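Local coordinates for putative uncharacterized protein PH0242 (Pyrococcus horikoshii, PDB 3VU1) that is the C-terminal globular domain of AglB, an archaeal member of the oligosaccharyltransferase family, and binds a calcium ion, at residues I283-D289 against H319-I325; F233-I237 against Y248-A254; D289-L295 against I340-K344. All coordinates share one frame. Numbering follows the deposited sequence.

Interaction 1 of 3, residues I283-D289 against H319-I325; sequences ISAFGRD and HLEEYPI. With CA (calcium ion), chain C.
This contact builds most of a calcium site in the Peripheral 1 domain. Residues 283-285 end strand 275-285, with extended angles. The chain then turns at Gly287, where phi is positive (87/-27), and is extended again at Arg288 and Asp289. Segment 319-325 is a loop that arches over this strand end and leads into strand 325-331. In register, the alpha carbons of Asp289 and His319 lie 4.8 Å apart, and at the other end those of Ile283 and Pro324 6.2 Å.

His319 comes first in the loop. Its N donates to Asp289 OD1 at 2.8 Å. Its CB points toward segment 283-289, and with chi1 p the ring lies over Gly287, whose CA is 4.0 Å from the ring centroid in a CH-pi contact. Its carbonyl O turns to the calcium, at 2.4 Å. Leu320 and Glu321 carry the loop round with no contact here. Glu322 (chi1 p) comes back toward the strand, and its CG packs 3.2 Å from Ile283 O. Glu322 OE1 accepts from Ala285 N at 2.8 Å and lies 2.9 Å from the calcium. Glu76, from elsewhere in the chain, completes the residues of the site. Carbonyl and carboxylate oxygens are usual ligands of calcium. Past Tyr323 and Pro324, Ile325 CD1 meets Ile283 CD1 at 4.2 Å. The shortest of the three metal bonds made here is Ala285 O to calcium, 2.3 Å.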
loop_
_atom_site.group_PDB
_atom_site.type_symbol
_atom_site.label_atom_id
_atom_site.label_comp_id
_atom_site.label_asym_id
_atom_site.label_seq_id
_atom_site.Cartn_x
_atom_site.Cartn_y
_atom_site.Cartn_z
ATOM N N ILE A 283 -7.866 13.840 -5.638
ATOM C CA ILE A 283 -6.633 13.092 -5.814
ATOM C C ILE A 283 -6.094 12.557 -4.494
ATOM O O ILE A 283 -6.036 13.269 -3.484
ATOM C CB ILE A 283 -5.595 13.953 -6.541
ATOM C CG1 ILE A 283 -6.041 14.080 -8.006
ATOM C CG2 ILE A 283 -4.196 13.365 -6.389
ATOM C CD1 ILE A 283 -5.155 14.915 -8.912
ATOM N N SER A 284 -5.728 11.285 -4.502
ATOM C CA SER A 284 -4.994 10.707 -3.391
ATOM C C SER A 284 -3.564 10.381 -3.816
ATOM O O SER A 284 -3.359 9.575 -4.717
ATOM C CB SER A 284 -5.716 9.470 -2.890
ATOM O OG SER A 284 -4.898 8.783 -1.983
ATOM N N ALA A 285 -2.583 11.051 -3.215
ATOM C CA ALA A 285 -1.167 10.754 -3.484
ATOM C C ALA A 285 -0.563 10.002 -2.303
ATOM O O ALA A 285 -0.533 10.512 -1.160
ATOM C CB ALA A 285 -0.375 12.020 -3.785
ATOM N N PHE A 286 -0.092 8.789 -2.577
ATOM C CA PHE A 286 0.314 7.888 -1.507
ATOM C C PHE A 286 1.839 7.733 -1.290
ATOM O O PHE A 286 2.532 7.010 -2.018
ATOM C CB PHE A 286 -0.329 6.498 -1.687
ATOM C CG PHE A 286 -0.212 5.643 -0.460
ATOM C CD1 PHE A 286 -1.190 5.698 0.532
ATOM C CD2 PHE A 286 0.918 4.837 -0.264
ATOM C CE1 PHE A 286 -1.068 4.928 1.672
ATOM C CE2 PHE A 286 1.049 4.083 0.879
ATOM C CZ PHE A 286 0.053 4.126 1.847
ATOM N N GLY A 287 2.359 8.377 -0.260
ATOM C CA GLY A 287 3.766 8.213 0.064
ATOM C C GLY A 287 4.752 9.123 -0.640
ATOM O O GLY A 287 5.835 9.358 -0.109
ATOM N N ARG A 288 4.428 9.606 -1.835
ATOM C CA ARG A 288 5.273 10.614 -2.485
ATOM C C ARG A 288 4.497 11.779 -3.108
ATOM O O ARG A 288 3.349 11.625 -3.543
ATOM C CB ARG A 288 6.257 9.988 -3.490
ATOM C CG ARG A 288 5.628 9.426 -4.739
ATOM C CD ARG A 288 6.655 9.073 -5.812
ATOM N NE ARG A 288 7.768 8.325 -5.231
ATOM C CZ ARG A 288 8.986 8.205 -5.767
ATOM N NH1 ARG A 288 9.277 8.767 -6.938
ATOM N NH2 ARG A 288 9.915 7.517 -5.118
ATOM N N ASP A 289 5.134 12.945 -3.156
ATOM C CA ASP A 289 4.520 14.128 -3.761
ATOM C C ASP A 289 4.285 14.012 -5.263
ATOM O O ASP A 289 5.004 13.276 -5.965
ATOM C CB ASP A 289 5.379 15.362 -3.480
ATOM C CG ASP A 289 5.472 15.682 -2.000
ATOM O OD1 ASP A 289 4.521 15.431 -1.218
ATOM O OD2 ASP A 289 6.525 16.194 -1.617
ATOM N N HIS A 319 1.752 15.220 -0.583
ATOM C CA HIS A 319 1.021 13.962 -0.493
ATOM C C HIS A 319 0.311 13.786 0.795
ATOM O O HIS A 319 -0.488 12.872 0.935
ATOM C CB HIS A 319 1.911 12.769 -0.808
ATOM C CG HIS A 319 2.905 12.431 0.279
ATOM N ND1 HIS A 319 2.605 11.618 1.322
ATOM C CD2 HIS A 319 4.233 12.797 0.440
ATOM C CE1 HIS A 319 3.680 11.490 2.111
ATOM N NE2 HIS A 319 4.679 12.202 1.570
ATOM N N LEU A 320 0.580 14.663 1.749
ATOM C CA LEU A 320 -0.153 14.686 3.031
ATOM C C LEU A 320 -1.251 15.744 3.090
ATOM O O LEU A 320 -2.005 15.793 4.056
ATOM C CB LEU A 320 0.799 14.895 4.203
ATOM C CG LEU A 320 1.889 13.836 4.300
ATOM C CD1 LEU A 320 2.999 14.279 5.252
ATOM C CD2 LEU A 320 1.263 12.495 4.690
ATOM N N GLU A 321 -1.335 16.580 2.056
ATOM C CA GLU A 321 -2.288 17.691 2.019
ATOM C C GLU A 321 -2.766 17.963 0.596
ATOM O O GLU A 321 -2.592 19.045 0.033
ATOM C CB GLU A 321 -1.684 18.937 2.657
ATOM C CG GLU A 321 -1.793 18.948 4.175
ATOM C CD GLU A 321 -1.141 20.162 4.819
ATOM O OE1 GLU A 321 -1.535 20.497 5.962
ATOM O OE2 GLU A 321 -0.237 20.778 4.196
ATOM N N GLU A 322 -3.382 16.949 0.020
ATOM C CA GLU A 322 -3.758 17.013 -1.369
ATOM C C GLU A 322 -5.058 17.795 -1.485
ATOM O O GLU A 322 -5.827 17.865 -0.539
ATOM C CB GLU A 322 -3.831 15.595 -1.960
ATOM C CG GLU A 322 -4.477 14.609 -1.019
ATOM C CD GLU A 322 -3.524 13.610 -0.365
ATOM O OE1 GLU A 322 -2.875 12.830 -1.098
ATOM O OE2 GLU A 322 -3.495 13.539 0.896
ATOM N N TYR A 323 -5.271 18.410 -2.644
ATOM C CA TYR A 323 -6.434 19.282 -2.893
ATOM C C TYR A 323 -7.071 18.899 -4.258
ATOM O O TYR A 323 -6.376 18.461 -5.158
ATOM C CB TYR A 323 -6.009 20.781 -2.868
ATOM C CG TYR A 323 -4.929 21.094 -3.879
ATOM C CD1 TYR A 323 -5.242 21.328 -5.224
ATOM C CD2 TYR A 323 -3.590 21.098 -3.507
ATOM C CE1 TYR A 323 -4.248 21.566 -6.164
ATOM C CE2 TYR A 323 -2.589 21.337 -4.434
ATOM C CZ TYR A 323 -2.915 21.577 -5.761
ATOM O OH TYR A 323 -1.897 21.813 -6.675
ATOM N N PRO A 324 -8.385 19.079 -4.411
ATOM C CA PRO A 324 -9.089 18.798 -5.682
ATOM C C PRO A 324 -8.618 19.629 -6.857
ATOM O O PRO A 324 -8.135 20.718 -6.679
ATOM C CB PRO A 324 -10.539 19.177 -5.374
ATOM C CG PRO A 324 -10.661 19.040 -3.888
ATOM C CD PRO A 324 -9.310 19.366 -3.298
ATOM N N ILE A 325 -8.813 19.119 -8.059
ATOM C CA ILE A 325 -8.363 19.757 -9.280
ATOM C C ILE A 325 -9.482 19.778 -10.309
ATOM O O ILE A 325 -10.161 18.766 -10.498
ATOM C CB ILE A 325 -7.146 18.997 -9.831
ATOM C CG1 ILE A 325 -5.891 19.688 -9.367
ATOM C CG2 ILE A 325 -7.103 18.928 -11.342
ATOM C CD1 ILE A 325 -4.656 18.977 -9.844
HETATM CA CA CA C . -1.810 10.869 0.737
#

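Interaction 2 of 3, residues F233-I237 against Y248-A254; sequences FSNFI and YEFRPFA
Residues 233-235 are the last turn of helix 228-235. Phe236 first leaves helical angles (-126/103) and starts strand 236-242. Residues 248-250 are extended. Pro252 then breaks the run (-62/-34) before the chain resumes as strand 253-262. The strands are antiparallel. Phe236 faces Phe250 as a non-hydrogen-bonded pair (CA-CA 5.0 Å), and Ile237 faces Glu249 as a hydrogen-bonded pair (5.1 Å). Ile237 N donates to Glu249 O at 3.0 Å, and Glu249 N to Ile237 O at 2.9 Å. Arg251 N reaches back to Asn235 O at 2.7 Å. This is the open end of a beta hairpin at the margin of a four-stranded mixed sheet, entered directly from a helix. On one face, the Phe236 (chi1 m) and Phe250 (chi1 t) rings meet: Phe236 CZ lies 3.5 Å from Phe250 CD1, planes at 47°. On the other, the Arg251 guanidinium lies with its face on Ile237 CG1. Arg251 NE bridges to Glu249 OE2 at 2.7 Å, and a water links Arg251 NH1 (2.7 Å) to Ser234 O (2.9 Å).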
loop_
_atom_site.group_PDB
_atom_site.type_symbol
_atom_site.label_atom_id
_atom_site.label_comp_id
_atom_site.label_asym_id
_atom_site.label_seq_id
_atom_site.Cartn_x
_atom_site.Cartn_y
_atom_site.Cartn_z
ATOM N N PHE A 233 -8.457 3.328 -0.670
ATOM C CA PHE A 233 -9.048 2.378 -1.621
ATOM C C PHE A 233 -8.850 2.797 -3.067
ATOM O O PHE A 233 -9.002 2.001 -3.952
ATOM C CB PHE A 233 -10.511 2.059 -1.296
ATOM C CG PHE A 233 -10.691 1.354 0.017
ATOM C CD1 PHE A 233 -11.592 1.824 0.961
ATOM C CD2 PHE A 233 -9.933 0.228 0.329
ATOM C CE1 PHE A 233 -11.739 1.179 2.198
ATOM C CE2 PHE A 233 -10.079 -0.416 1.545
ATOM C CZ PHE A 233 -10.978 0.061 2.486
ATOM N N SER A 234 -8.472 4.028 -3.333
ATOM C CA SER A 234 -8.099 4.360 -4.709
ATOM C C SER A 234 -6.599 4.066 -4.993
ATOM O O SER A 234 -6.194 3.928 -6.164
ATOM C CB SER A 234 -8.452 5.819 -5.017
ATOM O OG SER A 234 -7.562 6.727 -4.371
ATOM N N ASN A 235 -5.778 3.992 -3.937
ATOM C CA ASN A 235 -4.364 3.615 -4.107
ATOM C C ASN A 235 -4.110 2.100 -4.225
ATOM O O ASN A 235 -3.113 1.670 -4.822
ATOM C CB ASN A 235 -3.545 4.188 -2.971
ATOM C CG ASN A 235 -3.632 5.680 -2.928
ATOM O OD1 ASN A 235 -3.264 6.358 -3.883
ATOM N ND2 ASN A 235 -4.144 6.199 -1.847
ATOM N N PHE A 236 -5.039 1.323 -3.655
ATOM C CA PHE A 236 -5.010 -0.151 -3.633
ATOM C C PHE A 236 -6.302 -0.710 -4.194
ATOM O O PHE A 236 -7.327 -0.692 -3.521
ATOM C CB PHE A 236 -4.752 -0.654 -2.197
ATOM C CG PHE A 236 -3.419 -0.218 -1.668
ATOM C CD1 PHE A 236 -3.267 1.042 -1.078
ATOM C CD2 PHE A 236 -2.289 -1.038 -1.825
ATOM C CE1 PHE A 236 -2.020 1.465 -0.624
ATOM C CE2 PHE A 236 -1.032 -0.623 -1.370
ATOM C CZ PHE A 236 -0.896 0.634 -0.779
ATOM N N ILE A 237 -6.224 -1.182 -5.434
ATOM C CA ILE A 237 -7.368 -1.702 -6.196
ATOM C C ILE A 237 -7.428 -3.241 -6.161
ATOM O O ILE A 237 -6.489 -3.908 -6.597
ATOM C CB ILE A 237 -7.250 -1.210 -7.665
ATOM C CG1 ILE A 237 -7.302 0.318 -7.711
ATOM C CG2 ILE A 237 -8.328 -1.808 -8.563
ATOM C CD1 ILE A 237 -8.362 0.920 -6.800
ATOM N N TYR A 248 -3.877 -6.613 -4.476
ATOM C CA TYR A 248 -4.154 -5.196 -4.751
ATOM C C TYR A 248 -3.133 -4.619 -5.694
ATOM O O TYR A 248 -1.943 -4.824 -5.502
ATOM C CB TYR A 248 -4.101 -4.422 -3.477
ATOM C CG TYR A 248 -5.288 -4.649 -2.571
ATOM C CD1 TYR A 248 -5.200 -5.529 -1.498
ATOM C CD2 TYR A 248 -6.516 -3.972 -2.786
ATOM C CE1 TYR A 248 -6.271 -5.716 -0.643
ATOM C CE2 TYR A 248 -7.613 -4.173 -1.959
ATOM C CZ TYR A 248 -7.476 -5.027 -0.878
ATOM O OH TYR A 248 -8.529 -5.232 -0.026
ATOM N N GLU A 249 -3.584 -3.927 -6.738
ATOM C CA GLU A 249 -2.675 -3.150 -7.586
ATOM C C GLU A 249 -2.403 -1.836 -6.867
ATOM O O GLU A 249 -3.319 -1.234 -6.260
ATOM C CB GLU A 249 -3.293 -2.878 -8.933
ATOM C CG GLU A 249 -2.595 -1.830 -9.771
ATOM C CD GLU A 249 -3.355 -1.519 -11.069
ATOM O OE1 GLU A 249 -3.883 -2.451 -11.702
ATOM O OE2 GLU A 249 -3.423 -0.338 -11.483
ATOM N N PHE A 250 -1.138 -1.421 -6.879
ATOM C CA PHE A 250 -0.760 -0.176 -6.242
ATOM C C PHE A 250 -0.735 0.911 -7.279
ATOM O O PHE A 250 -0.101 0.759 -8.329
ATOM C CB PHE A 250 0.592 -0.299 -5.577
ATOM C CG PHE A 250 1.094 0.972 -4.942
ATOM C CD1 PHE A 250 0.430 1.541 -3.848
ATOM C CD2 PHE A 250 2.273 1.580 -5.409
ATOM C CE1 PHE A 250 0.924 2.690 -3.245
ATOM C CE2 PHE A 250 2.754 2.737 -4.821
ATOM C CZ PHE A 250 2.090 3.281 -3.733
ATOM N N ARG A 251 -1.458 1.994 -6.979
ATOM C CA ARG A 251 -1.427 3.197 -7.786
ATOM C C ARG A 251 -1.065 4.314 -6.864
ATOM O O ARG A 251 -1.897 4.762 -6.061
ATOM C CB ARG A 251 -2.779 3.447 -8.401
ATOM C CG ARG A 251 -3.188 2.398 -9.409
ATOM C CD ARG A 251 -4.666 2.512 -9.659
ATOM N NE ARG A 251 -5.081 1.684 -10.779
ATOM C CZ ARG A 251 -6.339 1.573 -11.192
ATOM N NH1 ARG A 251 -7.309 2.253 -10.592
ATOM N NH2 ARG A 251 -6.611 0.807 -12.232
ATOM N N PRO A 252 0.195 4.747 -6.930
ATOM C CA PRO A 252 0.666 5.802 -6.008
ATOM C C PRO A 252 -0.112 7.125 -6.188
ATOM O O PRO A 252 -0.357 7.833 -5.200
ATOM C CB PRO A 252 2.152 5.960 -6.350
ATOM C CG PRO A 252 2.324 5.342 -7.715
ATOM C CD PRO A 252 1.224 4.319 -7.900
ATOM N N PHE A 253 -0.518 7.438 -7.418
ATOM C CA PHE A 253 -1.353 8.635 -7.673
ATOM C C PHE A 253 -2.718 8.257 -8.239
ATOM O O PHE A 253 -2.841 7.775 -9.351
ATOM C CB PHE A 253 -0.622 9.628 -8.584
ATOM C CG PHE A 253 0.774 9.890 -8.142
ATOM C CD1 PHE A 253 1.858 9.369 -8.859
ATOM C CD2 PHE A 253 1.019 10.600 -6.963
ATOM C CE1 PHE A 253 3.167 9.593 -8.428
ATOM C CE2 PHE A 253 2.317 10.801 -6.521
ATOM C CZ PHE A 253 3.393 10.294 -7.256
ATOM N N ALA A 254 -3.746 8.474 -7.448
ATOM C CA ALA A 254 -5.058 7.997 -7.822
ATOM C C ALA A 254 -6.150 9.042 -7.570
ATOM O O ALA A 254 -5.970 10.005 -6.786
ATOM C CB ALA A 254 -5.376 6.724 -7.070
HETATM O O HOH W 1 -7.498 4.162 -8.690
#

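Interaction 3 of 3, residues D289-L295 against I340-K344; sequences DIKNATL and ILAQK
Backbone hydrogen bonds pair strand 293-295 with strand 340-344. The two run antiparallel, their axes at 162° and 4.7 Å apart at closest. Thr294 faces Ala342 as a hydrogen-bonded pair: Thr294 N to Ala342 O is 2.9 Å, and Ala342 N to Thr294 O is 2.8 Å. Leu295 faces Leu341 as a non-hydrogen-bonded pair. Before them the chain turns a corner at Asn292 (52/56), which with Ala293 forms a G1 beta bulge opposite Ile314. Side-chain hydrogen bonds come from Gln343 (chi1 p), which lies across from Ala293 and reaches the backbone before the corner: NE2 donates to Asp289 O at 3.2 Å and OE1 accepts from Lys291 N at 2.9 Å. It thus binds the backbone much as a strand neighbour would. Apolar contacts gather on Leu341: CD1 meets Ile290 CG2 at 3.8 Å and Leu295 CD2 at 4.2 Å, while CD2 meets Ala293 CB at 3.8 Å. Strand 304-314 lies beside strand 293-301, strand 464-487 beside strand 336-356, and Phe253 of strand 253-262 packs on Ile290, Leu341 and Gln343.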
loop_
_atom_site.group_PDB
_atom_site.type_symbol
_atom_site.label_atom_id
_atom_site.label_comp_id
_atom_site.label_asym_id
_atom_site.label_seq_id
_atom_site.Cartn_x
_atom_site.Cartn_y
_atom_site.Cartn_z
ATOM N N ASP A 289 5.134 12.945 -3.156
ATOM C CA ASP A 289 4.520 14.128 -3.761
ATOM C C ASP A 289 4.285 14.012 -5.263
ATOM O O ASP A 289 5.004 13.276 -5.965
ATOM C CB ASP A 289 5.379 15.362 -3.480
ATOM C CG ASP A 289 5.472 15.682 -2.000
ATOM O OD1 ASP A 289 4.521 15.431 -1.218
ATOM O OD2 ASP A 289 6.525 16.194 -1.617
ATOM N N ILE A 290 3.288 14.749 -5.754
ATOM C CA ILE A 290 3.199 15.061 -7.194
ATOM C C ILE A 290 4.133 16.256 -7.465
ATOM O O ILE A 290 4.068 17.236 -6.727
ATOM C CB ILE A 290 1.751 15.397 -7.586
ATOM C CG1 ILE A 290 0.854 14.190 -7.293
ATOM C CG2 ILE A 290 1.661 15.766 -9.057
ATOM C CD1 ILE A 290 -0.603 14.519 -7.080
ATOM N N LYS A 291 5.016 16.154 -8.464
ATOM C CA LYS A 291 5.954 17.233 -8.867
ATOM C C LYS A 291 6.022 17.320 -10.372
ATOM O O LYS A 291 6.328 16.315 -11.034
ATOM C CB LYS A 291 7.399 16.968 -8.425
ATOM C CG LYS A 291 7.664 17.093 -6.940
ATOM C CD LYS A 291 9.115 16.820 -6.565
ATOM C CE LYS A 291 9.425 15.334 -6.543
ATOM N NZ LYS A 291 10.629 15.050 -5.714
ATOM N N ASN A 292 5.775 18.516 -10.916
ATOM C CA ASN A 292 6.007 18.771 -12.345
ATOM C C ASN A 292 5.325 17.729 -13.148
ATOM O O ASN A 292 5.965 17.056 -13.932
ATOM C CB ASN A 292 7.514 18.747 -12.693
ATOM C CG ASN A 292 8.328 19.705 -11.839
ATOM O OD1 ASN A 292 7.964 20.863 -11.642
ATOM N ND2 ASN A 292 9.408 19.209 -11.293
ATOM N N ALA A 293 4.027 17.595 -12.923
ATOM C CA ALA A 293 3.229 16.501 -13.440
ATOM C C ALA A 293 2.274 16.977 -14.538
ATOM O O ALA A 293 1.752 18.089 -14.465
ATOM C CB ALA A 293 2.436 15.866 -12.290
ATOM N N THR A 294 2.037 16.124 -15.531
ATOM C CA THR A 294 1.020 16.360 -16.557
ATOM C C THR A 294 -0.150 15.386 -16.392
ATOM O O THR A 294 0.079 14.191 -16.199
ATOM C CB THR A 294 1.614 16.169 -17.965
ATOM O OG1 THR A 294 2.835 16.892 -18.040
ATOM C CG2 THR A 294 0.668 16.679 -19.043
ATOM N N LEU A 295 -1.386 15.894 -16.483
ATOM C CA LEU A 295 -2.579 15.047 -16.489
ATOM C C LEU A 295 -3.062 14.695 -17.905
ATOM O O LEU A 295 -3.121 15.564 -18.790
ATOM C CB LEU A 295 -3.702 15.717 -15.730
ATOM C CG LEU A 295 -3.331 16.197 -14.344
ATOM C CD1 LEU A 295 -4.471 16.987 -13.714
ATOM C CD2 LEU A 295 -2.956 15.010 -13.477
ATOM N N ILE A 340 -4.430 9.552 -16.504
ATOM C CA ILE A 340 -2.994 9.371 -16.295
ATOM C C ILE A 340 -2.311 10.573 -15.636
ATOM O O ILE A 340 -2.515 11.716 -16.042
ATOM C CB ILE A 340 -2.271 9.024 -17.625
ATOM C CG1 ILE A 340 -2.162 7.510 -17.806
ATOM C CG2 ILE A 340 -0.837 9.505 -17.606
ATOM C CD1 ILE A 340 -3.489 6.827 -17.908
ATOM N N LEU A 341 -1.504 10.308 -14.619
ATOM C CA LEU A 341 -0.584 11.312 -14.133
ATOM C C LEU A 341 0.791 10.938 -14.664
ATOM O O LEU A 341 1.254 9.819 -14.465
ATOM C CB LEU A 341 -0.593 11.377 -12.603
ATOM C CG LEU A 341 0.238 12.529 -11.994
ATOM C CD1 LEU A 341 -0.441 13.089 -10.766
ATOM C CD2 LEU A 341 1.695 12.158 -11.662
ATOM N N ALA A 342 1.438 11.844 -15.384
ATOM C CA ALA A 342 2.828 11.594 -15.789
ATOM C C ALA A 342 3.773 12.542 -15.036
ATOM O O ALA A 342 3.512 13.750 -14.932
ATOM C CB ALA A 342 3.023 11.663 -17.289
ATOM N N GLN A 343 4.821 11.948 -14.461
ATOM C CA GLN A 343 5.881 12.653 -13.763
ATOM C C GLN A 343 7.146 11.749 -13.686
ATOM O O GLN A 343 7.181 10.628 -14.224
ATOM C CB GLN A 343 5.405 13.155 -12.387
ATOM C CG GLN A 343 5.398 12.116 -11.287
ATOM C CD GLN A 343 5.088 12.698 -9.935
ATOM O OE1 GLN A 343 4.366 13.672 -9.836
ATOM N NE2 GLN A 343 5.611 12.090 -8.880
ATOM N N LYS A 344 8.196 12.268 -13.072
ATOM C CA LYS A 344 9.433 11.541 -12.932
ATOM C C LYS A 344 9.314 10.382 -11.937
ATOM O O LYS A 344 8.779 10.552 -10.837
ATOM C CB LYS A 344 10.522 12.496 -12.456
ATOM C CG LYS A 344 10.962 13.516 -13.480
ATOM C CD LYS A 344 11.590 12.846 -14.689
ATOM C CE LYS A 344 12.264 13.848 -15.614
ATOM N NZ LYS A 344 11.816 13.575 -17.016
#

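How the interactions relate
Interaction 2 is buried and nearest the centre of the chain. Interaction 3 is further out, buried at Leu341 but exposed at Lys291 and Asn292. Interaction 1 is partly buried. Its chemistry is metal coordination, by two carbonyls and one carboxylate, and hydrogen bonds. Interactions 2 and 3 rest mainly on antiparallel pairing and apolar packing, plus a salt bridge and a water in 2 and the Gln343 amide in 3. Interactions 1 and 2 meet in one sheet, where Ser284 N lies 2.6 Å from Ala254 O, a probable hydrogen bond. Interactions 1 and 3 share Asp289: its OD1 serves the calcium loop and its O serves Gln343. Phe253 joins all three, touching Arg288, Ile290 and Leu341.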